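Local coordinates for protein RNA-dependent RNA polymerase (Toscana virus, PDB 6QW0) that probably cleaves short capped fragments from host messenger RNAs with its manganese-dependent cap-snatching endonuclease domain, supplying primers for viral transcription, at residues I168-N173 with N187-R192. Residues are numbered along the deposited sequence; the frame is centred on the assembly and turned at random.
With SO4 (sulfate ion), chain F.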
# COMPACT_ATOMS: atom_id res chain seq x y z
N ILE A 168 2.70 2.08 4.53
CA ILE A 168 3.92 2.03 3.72
C ILE A 168 4.02 3.34 2.95
O ILE A 168 3.16 3.63 2.11
CB ILE A 168 3.94 0.85 2.74
CG1 ILE A 168 3.59 -0.46 3.44
CG2 ILE A 168 5.32 0.74 2.09
CD1 ILE A 168 3.48 -1.66 2.48
N ALA A 169 5.08 4.12 3.21
CA ALA A 169 5.36 5.37 2.49
C ALA A 169 6.66 5.22 1.71
O ALA A 169 7.72 5.01 2.31
CB ALA A 169 5.46 6.55 3.45
N VAL A 170 6.60 5.33 0.37
CA VAL A 170 7.78 5.13 -0.47
C VAL A 170 8.36 6.48 -0.89
O VAL A 170 7.62 7.43 -1.14
CB VAL A 170 7.46 4.25 -1.70
CG1 VAL A 170 6.47 4.95 -2.61
CG2 VAL A 170 8.74 3.89 -2.46
N HIS A 171 9.69 6.55 -0.94
CA HIS A 171 10.41 7.64 -1.59
C HIS A 171 11.47 7.04 -2.50
O HIS A 171 11.65 5.83 -2.57
CB HIS A 171 10.99 8.61 -0.55
CG HIS A 171 11.97 7.99 0.40
ND1 HIS A 171 13.33 8.08 0.24
CD2 HIS A 171 11.77 7.27 1.53
CE1 HIS A 171 13.94 7.44 1.22
NE2 HIS A 171 13.01 6.93 2.02
N PHE A 172 12.19 7.91 -3.22
CA PHE A 172 13.11 7.42 -4.25
C PHE A 172 14.18 6.50 -3.67
O PHE A 172 14.67 5.60 -4.37
CB PHE A 172 13.75 8.60 -4.98
CG PHE A 172 14.51 8.20 -6.22
CD1 PHE A 172 13.87 8.12 -7.44
CD2 PHE A 172 15.87 7.89 -6.15
CE1 PHE A 172 14.56 7.75 -8.59
CE2 PHE A 172 16.57 7.51 -7.30
CZ PHE A 172 15.91 7.44 -8.51
N ASN A 173 14.56 6.69 -2.40
CA ASN A 173 15.66 5.94 -1.81
C ASN A 173 15.24 5.06 -0.65
O ASN A 173 16.09 4.62 0.12
CB ASN A 173 16.76 6.90 -1.36
CG ASN A 173 17.46 7.57 -2.53
OD1 ASN A 173 17.96 6.90 -3.42
ND2 ASN A 173 17.48 8.90 -2.53
N ASN A 187 13.21 -3.13 -1.59
CA ASN A 187 13.71 -2.89 -2.94
C ASN A 187 12.62 -3.04 -4.00
O ASN A 187 12.62 -2.32 -5.00
CB ASN A 187 14.87 -3.84 -3.24
CG ASN A 187 16.15 -3.41 -2.55
OD1 ASN A 187 16.25 -2.31 -2.01
ND2 ASN A 187 17.16 -4.29 -2.59
N GLU A 188 11.69 -3.98 -3.82
CA GLU A 188 10.64 -4.15 -4.83
C GLU A 188 9.72 -2.94 -4.87
O GLU A 188 9.37 -2.44 -5.94
CB GLU A 188 9.85 -5.44 -4.58
CG GLU A 188 8.98 -5.87 -5.77
CD GLU A 188 9.81 -6.42 -6.93
OE1 GLU A 188 11.01 -6.67 -6.75
OE2 GLU A 188 9.24 -6.57 -8.03
N ILE A 189 9.33 -2.43 -3.69
CA ILE A 189 8.51 -1.23 -3.64
C ILE A 189 9.24 -0.05 -4.27
O ILE A 189 8.69 0.67 -5.12
CB ILE A 189 8.11 -0.94 -2.18
CG1 ILE A 189 7.14 -2.03 -1.69
CG2 ILE A 189 7.48 0.45 -2.05
CD1 ILE A 189 7.17 -2.24 -0.17
N VAL A 190 10.49 0.19 -3.86
CA VAL A 190 11.25 1.32 -4.40
C VAL A 190 11.50 1.15 -5.90
O VAL A 190 11.32 2.09 -6.67
CB VAL A 190 12.57 1.49 -3.62
CG1 VAL A 190 13.41 2.61 -4.25
CG2 VAL A 190 12.29 1.82 -2.16
N PHE A 191 11.87 -0.06 -6.32
CA PHE A 191 12.10 -0.30 -7.75
C PHE A 191 10.86 0.01 -8.58
O PHE A 191 10.94 0.66 -9.63
CB PHE A 191 12.55 -1.75 -7.95
CG PHE A 191 13.01 -2.06 -9.35
CD1 PHE A 191 12.11 -2.47 -10.31
CD2 PHE A 191 14.35 -1.95 -9.69
CE1 PHE A 191 12.52 -2.77 -11.60
CE2 PHE A 191 14.78 -2.25 -10.98
CZ PHE A 191 13.87 -2.66 -11.93
N ARG A 192 9.69 -0.45 -8.13
CA ARG A 192 8.45 -0.18 -8.86
C ARG A 192 8.10 1.30 -8.84
O ARG A 192 7.57 1.83 -9.83
CB ARG A 192 7.30 -1.01 -8.27
CG ARG A 192 7.46 -2.52 -8.48
CD ARG A 192 6.24 -3.31 -7.90
NE ARG A 192 4.99 -2.95 -8.55
CZ ARG A 192 4.32 -3.73 -9.40
NH1 ARG A 192 4.77 -4.94 -9.71
NH2 ARG A 192 3.20 -3.29 -9.96
S SO4 F . 17.38 10.77 1.54
O1 SO4 F . 16.69 10.51 0.28
O2 SO4 F . 18.05 9.55 1.99
O3 SO4 F . 16.42 11.19 2.55
O4 SO4 F . 18.37 11.83 1.33
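Val170 and Ile189 meet at the centre of a buried contact between strand 163-171 and helix 183-203, in the alpha/beta core of a PD-(D/E)XK-type endonuclease. The axes of strand 168-171 and helix 187-192 come within 8.3 Å at 52°, with no hydrogen bond across them, so branched apolar side chains do the joining. Ile168 and Val170 alternate with Ala169 and His171: the first two face helix 183-203, whereas the other two turn to helix 136-157, where the small Ala169 fits against Ala143.

Apolar contact is closest between CG2 of Val170 and CG2 of Ile189, 3.7 Å apart, the two side chains meeting at a slant. The same Val170 methyl, set anti to the backbone N, also lies 4.1 Å from CG2 of Val190. Two residues earlier on the strand, CG2 of Ile168 meets CD1 of Ile189 at 4.2 Å; isoleucine suits position 189 because its short branch serves Val170 while its longer arm extends to Ile168. Val175 of the adjoining strand 174-177 touches Ile168, Ile189 and Val190.

Past the strand, the amide N-H suits Asn173 to its place: ND2 gives a weak 3.3 Å hydrogen bond to O1 of a sulfate, probably from the crystallisation liquor. Phe172 O accepts a hydrogen bond from Arg194 NE, one turn beyond Val190. Val190 CG1, anti to its own backbone N (chi1 175°), presses against that same carbonyl, 3.2 Å from Phe172 O.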